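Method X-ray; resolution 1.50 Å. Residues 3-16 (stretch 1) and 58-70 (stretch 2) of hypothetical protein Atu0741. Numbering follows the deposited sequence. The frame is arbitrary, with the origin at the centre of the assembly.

Stretch 1 (3-16) RIKLKILNGSYGIA
Stretch 2 (58-70) VDPGWSCFKFQGP

The contact between residues 3-16 and 58-70 of hypothetical protein Atu0741 is an antiparallel β-sheet pairing in which one long strand serves two shorter ones, with water filling the break between the two ladders. Strand 58-67 runs at 142° to strand 5-8 and at 171° to strand 13-16, and the pairing buries 1125 Å² in all.

The first ladder pairs Leu6 with Phe67, Lys7 with Lys66 and Ile8 with Phe65. Lys7 and Lys66 form the hydrogen-bonded pair, with Lys7 N to Lys66 O at 2.9 Å and Lys66 N to Lys7 O at 2.8 Å. Gln68 N to Lys5 O and Leu9 N to Cys64 O, both 2.8 Å, extend it in each direction. Beyond the break the register has shifted by two residues. Tyr13 pairs with Trp62 (Tyr13 N to Trp62 O 2.7 Å, Trp62 N to Tyr13 O 2.8 Å) and Ile15 with Asp59 (Ile15 N to Asp59 O 2.9 Å, Asp59 N to Ile15 O 2.8 Å). Between these pairs lies Gly61, whose phi/psi of 81/51 departs from the extended conformation of its neighbours.

Where the strands part, a water takes over the bonding: it accepts from Cys64 N (2.8 Å) and donates to Leu9 O (2.7 Å) and Gly11 O (2.9 Å). A second water donates to Gly11 O at 2.9 Å and lies 2.9 Å from Ser63 OG.

Alternation of side chains sorts the chemistry. Leu6, Ile8, Phe65 and Phe67 share one face of the first ladder. Ile8 (chi1 t, chi2 t) sets CG1 4.1 Å from the Phe65 ring centroid, over the ring face, a CH-pi contact; Phe65 is m at chi1, with chi2 86°. Leu6 CB adds an apolar contact with Phe65 CD2 at 4.1 Å. The other face carries Lys7, fully extended with every chi t, and Lys66 (t, t, p, p). Their like charges are kept apart while their aliphatic parts approach, Lys7 CD to Lys66 CE being 4.2 Å. Gln68 (chi1 m, chi2 t) comes closer, with CD 3.2 Å from Lys7 CB.

In the second ladder Tyr13, Ile15, Asp59 and Trp62 share a face. Ile15 (m, m) places CG1 over the Trp62 five-membered ring, 4.2 Å from its centroid. The indole, chi1 m and chi2 73°, is anchored by Trp62 NE1 to Asp59 OD1 at 3.1 Å. Tyr13, also m, meets Cys64 through CD1 to CB at 4.1 Å.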

ATOM      1  N   ARG A   3      17.262   6.904   4.044  1.00 21.20           N
ATOM      2  CA  ARG A   3      17.202   5.450   3.925  1.00 19.95           C
ATOM      3  C   ARG A   3      15.991   5.040   4.746  1.00 17.46           C
ATOM      4  O   ARG A   3      15.975   5.203   5.967  1.00 18.32           O
ATOM      5  CB  ARG A   3      18.458   4.796   4.502  1.00 20.90           C
ATOM      6  CG  ARG A   3      19.731   5.071   3.722  1.00 21.72           C
ATOM      7  CD  ARG A   3      20.931   4.463   4.430  1.00 23.53           C
ATOM      8  NE  ARG A   3      22.187   4.718   3.728  1.00 25.18           N
ATOM      9  CZ  ARG A   3      22.506   4.200   2.545  1.00 26.73           C
ATOM     10  NH1 ARG A   3      21.660   3.393   1.918  1.00 25.73           N
ATOM     11  NH2 ARG A   3      23.678   4.487   1.994  1.00 27.77           N
ATOM     12  N   ILE A   4      14.978   4.514   4.073  1.00 16.08           N
ATOM     13  CA  ILE A   4      13.752   4.116   4.746  1.00 15.52           C
ATOM     14  C   ILE A   4      13.649   2.614   4.943  1.00 14.84           C
ATOM     15  O   ILE A   4      14.112   1.831   4.114  1.00 14.91           O
ATOM     16  CB  ILE A   4      12.520   4.596   3.946  1.00 16.15           C
ATOM     17  CG1 ILE A   4      12.574   6.116   3.779  1.00 18.88           C
ATOM     18  CG2 ILE A   4      11.230   4.186   4.651  1.00 17.05           C
ATOM     19  CD1 ILE A   4      12.610   6.880   5.093  1.00 23.80           C
ATOM     20  N   LYS A   5      13.045   2.223   6.058  1.00 15.07           N
ATOM     21  CA  LYS A   5      12.834   0.820   6.371  1.00 15.65           C
ATOM     22  C   LYS A   5      11.396   0.506   5.970  1.00 14.47           C
ATOM     23  O   LYS A   5      10.462   1.166   6.431  1.00 15.68           O
ATOM     24  CB  LYS A   5      13.029   0.587   7.871  1.00 17.78           C
ATOM     25  CG  LYS A   5      14.443   0.875   8.362  1.00 21.26           C
ATOM     26  CD  LYS A   5      14.452   1.288   9.828  1.00 25.97           C
ATOM     27  CE  LYS A   5      13.804   2.658  10.005  1.00 28.57           C
ATOM     28  NZ  LYS A   5      13.778   3.117  11.423  1.00 30.72           N
ATOM     29  N   LEU A   6      11.219  -0.473   5.089  1.00 12.32           N
ATOM     30  CA  LEU A   6       9.882  -0.852   4.646  1.00 14.36           C
ATOM     31  C   LEU A   6       9.557  -2.274   5.068  1.00 12.84           C
ATOM     32  O   LEU A   6      10.335  -3.200   4.834  1.00 16.68           O
ATOM     33  CB  LEU A   6       9.746  -0.726   3.126  1.00 16.51           C
ATOM     34  CG  LEU A   6       9.889   0.684   2.547  1.00 18.28           C
ATOM     35  CD1 LEU A   6      11.359   0.975   2.276  1.00 24.44           C
ATOM     36  CD2 LEU A   6       9.084   0.787   1.257  1.00 21.09           C
ATOM     37  N   LYS A   7       8.392  -2.445   5.679  1.00  9.34           N
ATOM     38  CA  LYS A   7       7.962  -3.750   6.155  1.00  8.01           C
ATOM     39  C   LYS A   7       6.793  -4.255   5.327  1.00  9.07           C
ATOM     40  O   LYS A   7       5.744  -3.617   5.257  1.00  7.55           O
ATOM     41  CB  LYS A   7       7.553  -3.639   7.624  1.00 10.98           C
ATOM     42  CG  LYS A   7       7.071  -4.926   8.252  1.00 14.23           C
ATOM     43  CD  LYS A   7       6.623  -4.692   9.684  1.00 18.22           C
ATOM     44  CE  LYS A   7       6.185  -5.992  10.338  1.00 21.96           C
ATOM     45  NZ  LYS A   7       5.729  -5.781  11.740  1.00 23.57           N
ATOM     46  N   ILE A   8       6.967  -5.411   4.702  1.00  7.90           N
ATOM     47  CA  ILE A   8       5.900  -5.955   3.886  1.00  9.25           C
ATOM     48  C   ILE A   8       4.784  -6.493   4.774  1.00 10.75           C
ATOM     49  O   ILE A   8       5.029  -6.940   5.899  1.00 11.16           O
ATOM     50  CB  ILE A   8       6.438  -7.085   2.965  1.00  8.85           C
ATOM     51  CG1 ILE A   8       5.453  -7.349   1.825  1.00 12.54           C
ATOM     52  CG2 ILE A   8       6.643  -8.367   3.769  1.00 11.06           C
ATOM     53  CD1 ILE A   8       5.992  -8.281   0.760  1.00 16.79           C
ATOM     54  N   LEU A   9       3.552  -6.400   4.285  1.00 10.01           N
ATOM     55  CA  LEU A   9       2.402  -6.936   5.002  1.00 11.82           C
ATOM     56  C   LEU A   9       1.980  -8.208   4.282  1.00 11.57           C
ATOM     57  O   LEU A   9       2.173  -8.345   3.070  1.00 13.14           O
ATOM     58  CB  LEU A   9       1.220  -5.951   5.010  1.00 13.74           C
ATOM     59  CG  LEU A   9       1.242  -4.738   5.941  1.00 16.01           C
ATOM     60  CD1 LEU A   9       2.353  -3.781   5.528  1.00 21.51           C
ATOM     61  CD2 LEU A   9      -0.109  -4.034   5.871  1.00 17.26           C
ATOM     62  N   ASN A  10       1.408  -9.133   5.043  1.00 14.61           N
ATOM     63  CA  ASN A  10       0.924 -10.386   4.494  1.00 17.36           C
ATOM     64  C   ASN A  10      -0.406 -10.130   3.791  1.00 16.28           C
ATOM     65  O   ASN A  10      -1.095  -9.155   4.106  1.00 17.41           O
ATOM     66  CB  ASN A  10       0.707 -11.415   5.612  1.00 22.22           C
ATOM     67  CG  ASN A  10       0.242 -12.750   5.080  1.00 23.95           C
ATOM     68  OD1 ASN A  10       0.909 -13.350   4.242  1.00 27.64           O
ATOM     69  ND2 ASN A  10      -0.909 -13.216   5.549  1.00 29.43           N
ATOM     70  N   GLY A  11      -0.753 -10.984   2.831  1.00 16.71           N
ATOM     71  CA  GLY A  11      -2.030 -10.845   2.150  1.00 16.23           C
ATOM     72  C   GLY A  11      -2.056 -10.114   0.823  1.00 16.67           C
ATOM     73  O   GLY A  11      -1.175  -9.316   0.497  1.00 15.88           O
ATOM     74  N   SER A  12      -3.100 -10.398   0.055  1.00 15.00           N
ATOM     75  CA  SER A  12      -3.304  -9.787  -1.242  1.00 15.27           C
ATOM     76  C   SER A  12      -4.354  -8.695  -1.074  1.00 13.06           C
ATOM     77  O   SER A  12      -5.421  -8.931  -0.502  1.00 14.70           O
ATOM     78  CB  SER A  12      -3.773 -10.845  -2.244  1.00 14.62           C
ATOM     79  OG  SER A  12      -4.017 -10.265  -3.507  1.00 24.74           O
ATOM     80  N   TYR A  13      -4.037  -7.501  -1.561  1.00 10.78           N
ATOM     81  CA  TYR A  13      -4.948  -6.371  -1.458  1.00  9.87           C
ATOM     82  C   TYR A  13      -5.593  -5.957  -2.773  1.00  9.59           C
ATOM     83  O   TYR A  13      -5.117  -6.289  -3.860  1.00 10.58           O
ATOM     84  CB  TYR A  13      -4.226  -5.162  -0.855  1.00  9.33           C
ATOM     85  CG  TYR A  13      -3.967  -5.308   0.619  1.00  7.62           C
ATOM     86  CD1 TYR A  13      -2.882  -6.048   1.088  1.00  9.21           C
ATOM     87  CD2 TYR A  13      -4.856  -4.779   1.551  1.00 10.36           C
ATOM     88  CE1 TYR A  13      -2.699  -6.263   2.452  1.00 10.10           C
ATOM     89  CE2 TYR A  13      -4.680  -4.989   2.911  1.00  9.53           C
ATOM     90  CZ  TYR A  13      -3.603  -5.734   3.354  1.00 11.82           C
ATOM     91  OH  TYR A  13      -3.457  -5.970   4.697  1.00 12.07           O
ATOM     92  N   GLY A  14      -6.698  -5.228  -2.658  1.00 10.08           N
ATOM     93  CA  GLY A  14      -7.394  -4.751  -3.836  1.00 10.16           C
ATOM     94  C   GLY A  14      -7.923  -3.359  -3.564  1.00  8.40           C
ATOM     95  O   GLY A  14      -8.093  -2.981  -2.404  1.00  8.25           O
ATOM     96  N   ILE A  15      -8.164  -2.596  -4.627  1.00  8.95           N
ATOM     97  CA  ILE A  15      -8.695  -1.241  -4.510  1.00  9.58           C
ATOM     98  C   ILE A  15     -10.109  -1.265  -5.080  1.00  9.19           C
ATOM     99  O   ILE A  15     -10.293  -1.373  -6.296  1.00  9.98           O
ATOM    100  CB  ILE A  15      -7.885  -0.232  -5.342  1.00 10.40           C
ATOM    101  CG1 ILE A  15      -6.383  -0.475  -5.169  1.00 15.37           C
ATOM    102  CG2 ILE A  15      -8.262   1.180  -4.929  1.00 13.47           C
ATOM    103  CD1 ILE A  15      -5.880  -0.316  -3.777  1.00 18.63           C
ATOM    104  N   ALA A  16     -11.103  -1.173  -4.207  1.00  7.84           N
ATOM    105  CA  ALA A  16     -12.483  -1.195  -4.666  1.00  9.73           C
ATOM    106  C   ALA A  16     -13.051   0.187  -4.913  1.00 10.62           C
ATOM    107  O   ALA A  16     -12.667   1.156  -4.260  1.00  9.39           O
ATOM    108  CB  ALA A  16     -13.357  -1.942  -3.668  1.00 10.44           C
ATOM    109  N   VAL A  58     -13.309  -3.419  -8.869  1.00 11.17           N
ATOM    110  CA  VAL A  58     -12.071  -3.502  -8.122  1.00 11.12           C
ATOM    111  C   VAL A  58     -10.838  -3.639  -8.994  1.00 11.63           C
ATOM    112  O   VAL A  58     -10.882  -4.208 -10.081  1.00 12.85           O
ATOM    113  CB  VAL A  58     -12.120  -4.703  -7.130  1.00 10.30           C
ATOM    114  CG1 VAL A  58     -12.200  -6.014  -7.892  1.00 13.57           C
ATOM    115  CG2 VAL A  58     -10.905  -4.681  -6.215  1.00 11.26           C
ATOM    116  N   ASP A  59      -9.742  -3.077  -8.500  1.00 11.89           N
ATOM    117  CA  ASP A  59      -8.443  -3.140  -9.156  1.00 12.16           C
ATOM    118  C   ASP A  59      -7.706  -4.067  -8.188  1.00 13.61           C
ATOM    119  O   ASP A  59      -7.168  -3.620  -7.176  1.00 11.95           O
ATOM    120  CB  ASP A  59      -7.802  -1.750  -9.172  1.00 13.12           C
ATOM    121  CG  ASP A  59      -6.523  -1.706  -9.981  1.00 12.39           C
ATOM    122  OD1 ASP A  59      -5.826  -2.733 -10.029  1.00 14.91           O
ATOM    123  OD2 ASP A  59      -6.207  -0.640 -10.554  1.00 15.38           O
ATOM    124  N   PRO A  60      -7.691  -5.380  -8.474  1.00 14.32           N
ATOM    125  CA  PRO A  60      -7.021  -6.328  -7.580  1.00 13.39           C
ATOM    126  C   PRO A  60      -5.550  -6.625  -7.835  1.00 12.88           C
ATOM    127  O   PRO A  60      -4.948  -6.120  -8.782  1.00 13.46           O
ATOM    128  CB  PRO A  60      -7.868  -7.581  -7.736  1.00 17.77           C
ATOM    129  CG  PRO A  60      -8.131  -7.563  -9.198  1.00 16.37           C
ATOM    130  CD  PRO A  60      -8.496  -6.106  -9.477  1.00 17.57           C
ATOM    131  N   GLY A  61      -4.993  -7.449  -6.952  1.00 12.24           N
ATOM    132  CA  GLY A  61      -3.612  -7.875  -7.072  1.00 12.48           C
ATOM    133  C   GLY A  61      -2.556  -6.919  -6.565  1.00 11.98           C
ATOM    134  O   GLY A  61      -1.598  -6.628  -7.283  1.00 13.05           O
ATOM    135  N   TRP A  62      -2.711  -6.438  -5.336  1.00 10.87           N
ATOM    136  CA  TRP A  62      -1.735  -5.512  -4.768  1.00 11.32           C
ATOM    137  C   TRP A  62      -1.091  -6.026  -3.488  1.00 11.70           C
ATOM    138  O   TRP A  62      -1.674  -6.826  -2.753  1.00 11.98           O
ATOM    139  CB  TRP A  62      -2.382  -4.152  -4.482  1.00  8.21           C
ATOM    140  CG  TRP A  62      -2.892  -3.450  -5.693  1.00  9.26           C
ATOM    141  CD1 TRP A  62      -4.003  -3.765  -6.421  1.00  8.48           C
ATOM    142  CD2 TRP A  62      -2.309  -2.308  -6.323  1.00  9.56           C
ATOM    143  NE1 TRP A  62      -4.150  -2.889  -7.468  1.00  9.77           N
ATOM    144  CE2 TRP A  62      -3.122  -1.983  -7.433  1.00 10.37           C
ATOM    145  CE3 TRP A  62      -1.175  -1.527  -6.061  1.00 11.14           C
ATOM    146  CZ2 TRP A  62      -2.838  -0.908  -8.280  1.00  9.33           C
ATOM    147  CZ3 TRP A  62      -0.892  -0.458  -6.902  1.00  8.36           C
ATOM    148  CH2 TRP A  62      -1.722  -0.157  -8.000  1.00 10.55           C
ATOM    149  N   SER A  63       0.123  -5.547  -3.232  1.00 11.61           N
ATOM    150  CA  SER A  63       0.891  -5.900  -2.040  1.00  9.96           C
ATOM    151  C   SER A  63       1.137  -4.597  -1.289  1.00 10.12           C
ATOM    152  O   SER A  63       1.338  -3.548  -1.909  1.00  9.52           O
ATOM    153  CB  SER A  63       2.227  -6.541  -2.425  1.00 12.04           C
ATOM    154  OG  SER A  63       2.022  -7.778  -3.092  1.00 11.14           O
ATOM    155  N   CYS A  64       1.133  -4.669   0.038  1.00 10.06           N
ATOM    156  CA  CYS A  64       1.301  -3.487   0.875  1.00 11.01           C
ATOM    157  C   CYS A  64       2.554  -3.484   1.743  1.00 11.08           C
ATOM    158  O   CYS A  64       2.958  -4.519   2.280  1.00 10.96           O
ATOM    159  CB  CYS A  64       0.061  -3.336   1.759  1.00 11.23           C
ATOM    160  SG  CYS A  64      -0.042  -1.801   2.690  1.00 11.32           S
ATOM    161  N   PHE A  65       3.156  -2.303   1.870  1.00 10.51           N
ATOM    162  CA  PHE A  65       4.353  -2.091   2.690  1.00 10.91           C
ATOM    163  C   PHE A  65       4.093  -0.953   3.659  1.00 10.56           C
ATOM    164  O   PHE A  65       3.446   0.032   3.311  1.00 10.10           O
ATOM    165  CB  PHE A  65       5.564  -1.671   1.850  1.00 10.70           C
ATOM    166  CG  PHE A  65       6.152  -2.764   1.024  1.00 12.43           C
ATOM    167  CD1 PHE A  65       5.654  -3.040  -0.241  1.00 13.38           C
ATOM    168  CD2 PHE A  65       7.232  -3.502   1.502  1.00 13.08           C
ATOM    169  CE1 PHE A  65       6.227  -4.036  -1.029  1.00 14.21           C
ATOM    170  CE2 PHE A  65       7.812  -4.500   0.723  1.00 12.91           C
ATOM    171  CZ  PHE A  65       7.312  -4.767  -0.542  1.00 15.08           C
ATOM    172  N   LYS A  66       4.619  -1.082   4.870  1.00  9.71           N
ATOM    173  CA  LYS A  66       4.481  -0.032   5.864  1.00  9.38           C
ATOM    174  C   LYS A  66       5.824   0.676   5.998  1.00 10.12           C
ATOM    175  O   LYS A  66       6.866   0.018   6.043  1.00  9.61           O
ATOM    176  CB  LYS A  66       4.103  -0.628   7.220  1.00 10.08           C
ATOM    177  CG  LYS A  66       3.995   0.407   8.335  1.00 12.15           C
ATOM    178  CD  LYS A  66       3.726  -0.271   9.666  1.00 15.93           C
ATOM    179  CE  LYS A  66       4.996  -0.870  10.233  1.00 20.77           C
ATOM    180  NZ  LYS A  66       5.949   0.201  10.641  1.00 25.28           N
ATOM    181  N   PHE A  67       5.810   2.008   6.021  1.00  9.01           N
ATOM    182  CA  PHE A  67       7.047   2.765   6.230  1.00 11.20           C
ATOM    183  C   PHE A  67       7.248   2.620   7.743  1.00 13.68           C
ATOM    184  O   PHE A  67       6.368   2.995   8.524  1.00 13.36           O
ATOM    185  CB  PHE A  67       6.868   4.247   5.880  1.00  9.42           C
ATOM    186  CG  PHE A  67       6.926   4.555   4.403  1.00 11.27           C
ATOM    187  CD1 PHE A  67       6.161   3.845   3.487  1.00 12.35           C
ATOM    188  CD2 PHE A  67       7.706   5.611   3.940  1.00 10.08           C
ATOM    189  CE1 PHE A  67       6.170   4.187   2.134  1.00 12.30           C
ATOM    190  CE2 PHE A  67       7.723   5.959   2.595  1.00 12.51           C
ATOM    191  CZ  PHE A  67       6.952   5.247   1.687  1.00 11.69           C
ATOM    192  N   GLN A  68       8.403   2.095   8.145  1.00 16.14           N
ATOM    193  CA  GLN A  68       8.706   1.823   9.555  1.00 21.60           C
ATOM    194  C   GLN A  68       9.435   2.793  10.482  1.00 24.54           C
ATOM    195  O   GLN A  68      10.108   3.746  10.063  1.00 26.86           O
ATOM    196  CB  GLN A  68       9.454   0.502   9.651  1.00 21.82           C
ATOM    197  CG  GLN A  68       8.623  -0.726   9.430  1.00 25.10           C
ATOM    198  CD  GLN A  68       9.461  -1.975   9.553  1.00 27.61           C
ATOM    199  OE1 GLN A  68      10.383  -2.188   8.773  1.00 30.38           O
ATOM    200  NE2 GLN A  68       9.156  -2.803  10.542  1.00 28.39           N
ATOM    201  N   GLY A  69       9.282   2.469  11.769  1.00 29.19           N
ATOM    202  CA  GLY A  69       9.891   3.189  12.874  1.00 31.61           C
ATOM    203  C   GLY A  69       9.673   4.685  12.975  1.00 33.66           C
ATOM    204  O   GLY A  69       8.985   5.284  12.138  1.00 34.28           O
ATOM    205  N   PRO A  70      10.259   5.325  14.018  1.00 34.51           N
ATOM    206  CA  PRO A  70      10.143   6.769  14.241  1.00 34.96           C
ATOM    207  C   PRO A  70      10.674   7.521  13.030  1.00 35.08           C
ATOM    208  O   PRO A  70      11.559   7.025  12.330  1.00 36.86           O
ATOM    209  CB  PRO A  70      11.051   7.009  15.451  1.00 34.53           C
ATOM    210  CG  PRO A  70      10.988   5.764  16.204  1.00 34.49           C
ATOM    211  CD  PRO A  70      11.095   4.735  15.086  1.00 34.74           C
TER
HETATM  212  O   HOH W   1      12.190   4.375   8.056  1.00 29.80           O
HETATM  213  O   HOH W   2       0.606  -7.195   1.184  1.00 13.77           O
HETATM  214  O   HOH W   3       1.034  -9.823  -1.304  1.00 18.42           O